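Local coordinates for geranyltranstransferase (Staphylococcus aureus, PDB 1RTR), which probably condenses isopentenyl diphosphate with dimethylallyl and then geranyl diphosphate to make farnesyl diphosphate for isoprenoid biosynthesis, at residues K43-L51 / G64-H75; L182-A190 / K200-Y208. All coordinates share one frame; numbering follows the deposited sequence.

Contact 1 (K43-L51 / G64-H75); sequences KRIRPVLLL and GMKSAIALEMIH
Glu-72 sets CG anti to its backbone N (chi1 -172°) and then bends at chi2, which swings its carboxylate over to Arg-44 and Pro-47. The long side chain of Arg-44 turns at its second torsion and brings NH2 to within 2.8 Å of Glu-72 OE2. This is a salt bridge with a hydrogen bond. OE2 lies in the guanidinium plane of Arg-44, at its edge. NH2 reaches OE2 from the anti side, tilted out of the carboxylate plane. The two flat groups stand almost perpendicular. Arg-44 has a second anchor in Leu-38 O, through NH1.

At His-75 a chi1 of 166° carries CG away from the backbone N, and the ring meets the extended chain of Arg-46. The guanidinium lies flat on one ring face, with centres 3.9 Å apart and planes at 14°. One water accepts hydrogen bonds from Arg-46 N and Arg-46 NH2 and donates one to Glu-72 OE1, 3.1 Å away. It sits at the in-plane edge of the Arg-46 guanidinium and ties it indirectly to the glutamate.

Segment 43-51 carries the KRIRP sequence of polyprenyl synthetases. In relatives its lysine and second arginine hold the diphosphate of isopentenyl diphosphate, so Arg-46 and His-75 probably line that pocket here. Helix 65-83 runs on into the first aspartate-rich motif of the family.

Past these polar groups the nearly antiparallel helices pack closely. Pro-47 lies beside Ala-68, with CA atoms 4.3 Å apart, and the two CB atoms meet at 3.9 Å. Pro-47 CD rests 3.1 Å from Glu-72 OE1. Leu-50 CD2 meets Ser-67 CB and the backbone N of Ala-68. Leu-51 CD1 reaches Ala-68 CB at 3.9 Å, while its other methyl faces the Met-65 sulfur.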
# COMPACT_ATOMS: atom_id res chain seq x y z
N LYS A 43 12.20 15.97 -10.18
CA LYS A 43 11.84 16.37 -11.53
C LYS A 43 10.33 16.18 -11.76
O LYS A 43 9.73 16.85 -12.61
CB LYS A 43 12.68 15.58 -12.55
CG LYS A 43 14.20 15.45 -12.20
CD LYS A 43 14.92 14.37 -13.07
CE LYS A 43 16.35 14.81 -13.53
NZ LYS A 43 17.42 14.60 -12.48
N ARG A 44 9.73 15.27 -10.98
CA ARG A 44 8.30 14.93 -11.03
C ARG A 44 7.82 14.35 -12.36
O ARG A 44 6.68 14.59 -12.77
CB ARG A 44 7.41 16.12 -10.63
CG ARG A 44 7.81 16.84 -9.37
CD ARG A 44 7.57 16.07 -8.11
NE ARG A 44 7.68 16.94 -6.95
CZ ARG A 44 7.94 16.54 -5.72
NH1 ARG A 44 8.02 17.43 -4.74
NH2 ARG A 44 8.11 15.25 -5.45
N ILE A 45 8.67 13.57 -13.04
CA ILE A 45 8.34 13.09 -14.39
C ILE A 45 7.15 12.16 -14.42
O ILE A 45 6.39 12.19 -15.38
CB ILE A 45 9.55 12.43 -15.10
CG1 ILE A 45 10.30 11.51 -14.15
CG2 ILE A 45 10.48 13.48 -15.71
CD1 ILE A 45 10.03 10.05 -14.43
N ARG A 46 7.00 11.35 -13.37
CA ARG A 46 5.91 10.36 -13.33
C ARG A 46 4.54 11.03 -13.35
O ARG A 46 3.76 10.75 -14.27
CB ARG A 46 6.04 9.39 -12.15
CG ARG A 46 7.14 8.39 -12.31
CD ARG A 46 7.60 7.82 -11.01
NE ARG A 46 8.81 7.01 -11.15
CZ ARG A 46 10.05 7.50 -11.16
NH1 ARG A 46 11.07 6.66 -11.29
NH2 ARG A 46 10.27 8.79 -11.04
N PRO A 47 4.24 11.92 -12.38
CA PRO A 47 3.00 12.70 -12.42
C PRO A 47 2.87 13.49 -13.70
O PRO A 47 1.80 13.48 -14.30
CB PRO A 47 3.14 13.67 -11.22
CG PRO A 47 4.53 13.56 -10.74
CD PRO A 47 5.03 12.21 -11.17
N VAL A 48 3.95 14.14 -14.12
CA VAL A 48 3.90 14.98 -15.31
C VAL A 48 3.58 14.17 -16.56
O VAL A 48 2.73 14.57 -17.36
CB VAL A 48 5.19 15.80 -15.47
CG1 VAL A 48 5.40 16.20 -16.91
CG2 VAL A 48 5.11 17.06 -14.58
N LEU A 49 4.24 13.02 -16.69
CA LEU A 49 3.94 12.06 -17.75
C LEU A 49 2.46 11.76 -17.81
O LEU A 49 1.87 11.82 -18.88
CB LEU A 49 4.73 10.76 -17.56
CG LEU A 49 4.66 9.72 -18.68
CD1 LEU A 49 4.97 10.35 -20.05
CD2 LEU A 49 5.64 8.59 -18.40
N LEU A 50 1.86 11.44 -16.66
CA LEU A 50 0.44 11.07 -16.61
C LEU A 50 -0.45 12.24 -17.07
O LEU A 50 -1.32 12.08 -17.94
CB LEU A 50 0.07 10.56 -15.21
CG LEU A 50 -1.32 10.43 -14.53
CD1 LEU A 50 -2.52 10.35 -15.44
CD2 LEU A 50 -1.31 9.25 -13.58
N LEU A 51 -0.19 13.41 -16.50
CA LEU A 51 -0.85 14.65 -16.90
C LEU A 51 -0.73 14.93 -18.40
O LEU A 51 -1.75 15.11 -19.09
CB LEU A 51 -0.29 15.82 -16.07
CG LEU A 51 -0.95 16.19 -14.72
CD1 LEU A 51 -2.02 15.20 -14.19
CD2 LEU A 51 0.12 16.46 -13.66
N GLY A 64 -6.83 13.67 -13.97
CA GLY A 64 -5.81 12.75 -13.49
C GLY A 64 -4.93 13.28 -12.38
O GLY A 64 -3.95 12.61 -12.00
N MET A 65 -5.26 14.45 -11.84
CA MET A 65 -4.42 15.03 -10.80
C MET A 65 -4.27 14.15 -9.57
O MET A 65 -3.15 13.98 -9.07
CB MET A 65 -4.87 16.43 -10.38
CG MET A 65 -3.85 17.09 -9.43
SD MET A 65 -2.29 17.45 -10.27
CE MET A 65 -1.19 16.88 -9.25
N LYS A 66 -5.37 13.60 -9.07
CA LYS A 66 -5.30 12.76 -7.88
C LYS A 66 -4.46 11.50 -8.15
O LYS A 66 -3.62 11.15 -7.31
CB LYS A 66 -6.69 12.43 -7.33
CG LYS A 66 -7.34 13.58 -6.54
CD LYS A 66 -8.18 13.07 -5.37
CE LYS A 66 -9.42 13.95 -5.10
NZ LYS A 66 -9.08 15.15 -4.28
N SER A 67 -4.67 10.87 -9.31
CA SER A 67 -3.87 9.70 -9.72
C SER A 67 -2.38 10.04 -9.81
O SER A 67 -1.54 9.28 -9.32
CB SER A 67 -4.36 9.13 -11.05
OG SER A 67 -5.64 8.54 -10.91
N ALA A 68 -2.07 11.19 -10.42
CA ALA A 68 -0.71 11.72 -10.47
C ALA A 68 -0.12 11.94 -9.08
O ALA A 68 1.05 11.60 -8.84
CB ALA A 68 -0.66 13.01 -11.29
N ILE A 69 -0.90 12.52 -8.17
CA ILE A 69 -0.45 12.71 -6.78
C ILE A 69 -0.18 11.37 -6.12
O ILE A 69 0.88 11.17 -5.51
CB ILE A 69 -1.49 13.52 -5.95
CG1 ILE A 69 -1.67 14.94 -6.50
CG2 ILE A 69 -1.07 13.58 -4.50
CD1 ILE A 69 -0.38 15.79 -6.52
N ALA A 70 -1.14 10.45 -6.24
CA ALA A 70 -0.95 9.06 -5.81
C ALA A 70 0.35 8.48 -6.35
O ALA A 70 1.15 7.94 -5.60
CB ALA A 70 -2.13 8.21 -6.22
N LEU A 71 0.56 8.62 -7.66
CA LEU A 71 1.75 8.08 -8.31
C LEU A 71 3.03 8.61 -7.68
O LEU A 71 3.99 7.85 -7.45
CB LEU A 71 1.73 8.39 -9.81
CG LEU A 71 2.82 7.79 -10.70
CD1 LEU A 71 3.10 6.29 -10.39
CD2 LEU A 71 2.45 8.00 -12.16
N GLU A 72 3.06 9.91 -7.38
CA GLU A 72 4.25 10.51 -6.75
C GLU A 72 4.41 10.05 -5.29
O GLU A 72 5.54 9.90 -4.80
CB GLU A 72 4.24 12.04 -6.89
CG GLU A 72 5.51 12.74 -6.43
CD GLU A 72 6.72 12.54 -7.34
OE1 GLU A 72 6.57 11.96 -8.45
OE2 GLU A 72 7.83 12.95 -6.95
N MET A 73 3.29 9.82 -4.60
CA MET A 73 3.33 9.26 -3.24
C MET A 73 4.00 7.87 -3.27
O MET A 73 4.85 7.57 -2.42
CB MET A 73 1.92 9.16 -2.64
CG MET A 73 1.44 10.40 -1.88
SD MET A 73 -0.31 10.31 -1.42
CE MET A 73 -0.57 12.00 -1.02
N ILE A 74 3.63 7.05 -4.26
CA ILE A 74 4.21 5.72 -4.42
C ILE A 74 5.71 5.80 -4.70
O ILE A 74 6.49 5.02 -4.15
CB ILE A 74 3.50 4.94 -5.53
CG1 ILE A 74 2.03 4.75 -5.17
CG2 ILE A 74 4.21 3.61 -5.82
CD1 ILE A 74 1.71 3.48 -4.46
N HIS A 75 6.09 6.73 -5.56
CA HIS A 75 7.50 6.94 -5.86
C HIS A 75 8.26 7.44 -4.61
O HIS A 75 9.36 6.95 -4.32
CB HIS A 75 7.67 7.87 -7.07
CG HIS A 75 9.07 8.39 -7.24
ND1 HIS A 75 10.10 7.60 -7.70
CD2 HIS A 75 9.59 9.61 -7.03
CE1 HIS A 75 11.21 8.31 -7.75
NE2 HIS A 75 10.93 9.54 -7.35
O HOH W 1 8.42 11.12 -10.83

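Contact 2 (L182-A190 / K200-Y208); sequences LTFAVMSAA and KEHLESYSY
Helices 182-190 and 200-208 run nearly antiparallel, at 160°, and their axes approach to 8.8 Å. The CA atoms of Thr-183 and Ser-207 lie 5.1 Å apart at one end. Ala-190 faces Lys-200 at the other.

At the close end, two hydroxyls meet. Thr-183 OG1 is 2.9 Å from Ser-207 OG, and it also pairs with Gly-179 O one turn back. Ser-207 OG sits between its own backbone N and carbonyl carbon (chi1 79°). From there it gives its proton to Glu-204 O at 2.8 Å, in the carbonyl plane and on a lone pair. Glu-204 O thus accepts twice, since Tyr-208 N also binds it.

Val-186 points at the partner helix, and its two methyls meet successive turns of it. CG1 packs on Ser-207 CB at 3.7 Å and nears the edge of the Tyr-206 ring. CG2 lies against the backbone and CB of Leu-203. The hydroxyl of Tyr-206 leads elsewhere, to Leu-281 O.

Bends at chi2 and chi3 fold the end of Met-187 against Glu-204. SD and CE both touch Glu-204 CG, each at 3.4 Å, and CE also comes near Lys-200 O. Further along, Ala-190 CB rests on Lys-200 CG and Leu-203 CD1.

A short turn joins helix 179-193 to helix 197-227, making an antiparallel helical hairpin, a building unit of the all-helical isoprenoid synthase fold.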
# COMPACT_ATOMS: atom_id res chain seq x y z
N LEU A 182 6.13 4.08 -14.78
CA LEU A 182 6.04 4.84 -16.03
C LEU A 182 4.87 4.35 -16.88
O LEU A 182 4.07 5.15 -17.37
CB LEU A 182 7.37 4.82 -16.81
CG LEU A 182 8.44 5.71 -16.17
CD1 LEU A 182 9.76 5.56 -16.86
CD2 LEU A 182 8.03 7.17 -16.14
N THR A 183 4.76 3.04 -17.02
CA THR A 183 3.66 2.45 -17.76
C THR A 183 2.32 2.71 -17.08
O THR A 183 1.29 2.86 -17.75
CB THR A 183 3.90 0.93 -17.95
OG1 THR A 183 5.08 0.75 -18.74
CG2 THR A 183 2.81 0.28 -18.79
N PHE A 184 2.32 2.74 -15.74
CA PHE A 184 1.11 3.13 -15.03
C PHE A 184 0.70 4.55 -15.43
O PHE A 184 -0.47 4.80 -15.73
CB PHE A 184 1.28 3.06 -13.50
CG PHE A 184 0.13 3.68 -12.76
CD1 PHE A 184 0.21 4.99 -12.29
CD2 PHE A 184 -1.06 2.98 -12.60
CE1 PHE A 184 -0.87 5.58 -11.66
CE2 PHE A 184 -2.14 3.56 -11.98
CZ PHE A 184 -2.05 4.87 -11.50
N ALA A 185 1.66 5.48 -15.43
CA ALA A 185 1.38 6.88 -15.78
C ALA A 185 0.65 7.00 -17.10
O ALA A 185 -0.42 7.62 -17.16
CB ALA A 185 2.67 7.72 -15.79
N VAL A 186 1.17 6.39 -18.17
CA VAL A 186 0.51 6.59 -19.46
C VAL A 186 -0.77 5.79 -19.62
O VAL A 186 -1.72 6.29 -20.24
CB VAL A 186 1.46 6.56 -20.73
CG1 VAL A 186 2.93 6.54 -20.35
CG2 VAL A 186 1.08 5.45 -21.76
N MET A 187 -0.82 4.58 -19.03
CA MET A 187 -1.97 3.68 -19.20
C MET A 187 -3.14 4.05 -18.28
O MET A 187 -4.31 3.89 -18.67
CB MET A 187 -1.59 2.20 -19.00
CG MET A 187 -0.60 1.63 -20.03
SD MET A 187 -1.00 1.97 -21.79
CE MET A 187 -2.37 0.81 -21.99
N SER A 188 -2.85 4.53 -17.08
CA SER A 188 -3.90 5.10 -16.23
C SER A 188 -4.56 6.26 -16.99
O SER A 188 -5.80 6.37 -17.01
CB SER A 188 -3.35 5.56 -14.88
OG SER A 188 -2.59 6.76 -15.01
N ALA A 189 -3.75 7.07 -17.66
CA ALA A 189 -4.29 8.16 -18.48
C ALA A 189 -5.13 7.62 -19.62
O ALA A 189 -6.26 8.07 -19.86
CB ALA A 189 -3.17 9.08 -19.00
N ALA A 190 -4.62 6.61 -20.31
CA ALA A 190 -5.36 6.03 -21.42
C ALA A 190 -6.71 5.54 -20.94
O ALA A 190 -7.71 5.61 -21.68
CB ALA A 190 -4.57 4.90 -22.03
N LYS A 200 -4.37 2.15 -27.09
CA LYS A 200 -3.81 1.62 -25.85
C LYS A 200 -2.55 0.78 -26.09
O LYS A 200 -1.54 0.96 -25.41
CB LYS A 200 -4.85 0.82 -25.08
CG LYS A 200 -5.78 1.65 -24.23
CD LYS A 200 -6.82 0.77 -23.55
CE LYS A 200 -7.91 1.61 -22.89
NZ LYS A 200 -8.92 0.74 -22.20
N GLU A 201 -2.61 -0.10 -27.09
CA GLU A 201 -1.46 -0.92 -27.47
C GLU A 201 -0.23 -0.09 -27.79
O GLU A 201 0.87 -0.43 -27.37
CB GLU A 201 -1.78 -1.80 -28.68
CG GLU A 201 -0.56 -2.54 -29.23
CD GLU A 201 0.23 -1.77 -30.29
OE1 GLU A 201 -0.40 -1.27 -31.26
OE2 GLU A 201 1.48 -1.67 -30.16
N HIS A 202 -0.40 0.97 -28.56
CA HIS A 202 0.73 1.79 -28.96
C HIS A 202 1.26 2.59 -27.79
O HIS A 202 2.47 2.84 -27.69
CB HIS A 202 0.37 2.73 -30.11
CG HIS A 202 0.01 2.01 -31.38
ND1 HIS A 202 -1.29 1.90 -31.83
CD2 HIS A 202 0.78 1.36 -32.28
CE1 HIS A 202 -1.30 1.21 -32.96
NE2 HIS A 202 -0.06 0.87 -33.26
N LEU A 203 0.37 2.99 -26.90
CA LEU A 203 0.79 3.79 -25.75
C LEU A 203 1.58 2.92 -24.79
O LEU A 203 2.56 3.37 -24.20
CB LEU A 203 -0.42 4.44 -25.07
CG LEU A 203 -0.97 5.67 -25.81
CD1 LEU A 203 -2.40 5.95 -25.38
CD2 LEU A 203 -0.07 6.88 -25.58
N GLU A 204 1.15 1.67 -24.69
CA GLU A 204 1.86 0.64 -23.93
C GLU A 204 3.31 0.44 -24.37
O GLU A 204 4.22 0.69 -23.57
CB GLU A 204 1.10 -0.68 -23.98
CG GLU A 204 0.35 -1.01 -22.72
CD GLU A 204 0.89 -2.25 -22.03
OE1 GLU A 204 2.10 -2.22 -21.65
OE2 GLU A 204 0.09 -3.23 -21.87
N SER A 205 3.53 0.01 -25.61
CA SER A 205 4.90 -0.11 -26.13
C SER A 205 5.65 1.18 -25.95
O SER A 205 6.81 1.18 -25.51
CB SER A 205 4.97 -0.51 -27.60
OG SER A 205 4.05 -1.52 -27.90
N TYR A 206 5.00 2.29 -26.29
CA TYR A 206 5.66 3.57 -26.12
C TYR A 206 6.19 3.67 -24.70
O TYR A 206 7.36 3.99 -24.51
CB TYR A 206 4.72 4.74 -26.44
CG TYR A 206 5.17 6.06 -25.83
CD1 TYR A 206 4.66 6.49 -24.60
CD2 TYR A 206 6.12 6.85 -26.46
CE1 TYR A 206 5.08 7.70 -24.03
CE2 TYR A 206 6.55 8.06 -25.90
CZ TYR A 206 6.01 8.48 -24.70
OH TYR A 206 6.44 9.66 -24.15
N SER A 207 5.35 3.37 -23.71
CA SER A 207 5.74 3.54 -22.30
C SER A 207 6.85 2.59 -21.88
O SER A 207 7.76 2.98 -21.14
CB SER A 207 4.53 3.40 -21.36
OG SER A 207 4.21 2.03 -21.15
N TYR A 208 6.78 1.36 -22.37
CA TYR A 208 7.85 0.39 -22.12
C TYR A 208 9.20 0.88 -22.63
O TYR A 208 10.18 0.88 -21.88
CB TYR A 208 7.52 -0.98 -22.74
CG TYR A 208 8.73 -1.88 -22.77
CD1 TYR A 208 9.48 -2.03 -23.95
CD2 TYR A 208 9.14 -2.57 -21.63
CE1 TYR A 208 10.60 -2.86 -23.99
CE2 TYR A 208 10.27 -3.40 -21.65
CZ TYR A 208 10.99 -3.54 -22.84
OH TYR A 208 12.10 -4.35 -22.88

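Contact 1 closes before contact 2 opens along the chain, and their centres lie 14 Å apart. Each joins two nearly antiparallel helices that are neighbours in sequence. The pairs meet where helix 45-56 packs on helix 179-193. There Arg-46 O touches Ala-185 CB at 3.6 Å, and Leu-49 CD2 touches Leu-182 CD2 at 3.6 Å. Leu-71 of helix 65-83 also packs on Phe-184 and Ala-185. Helix 179-193 therefore has contact 1 on one flank and helix 197-227 on another. Both contacts belong to the same helical bundle. Contact 1 lies nearer the chain centre and probably borders the substrate pocket, while contact 2 is packing between helices, one of which runs into the family's second aspartate-rich motif.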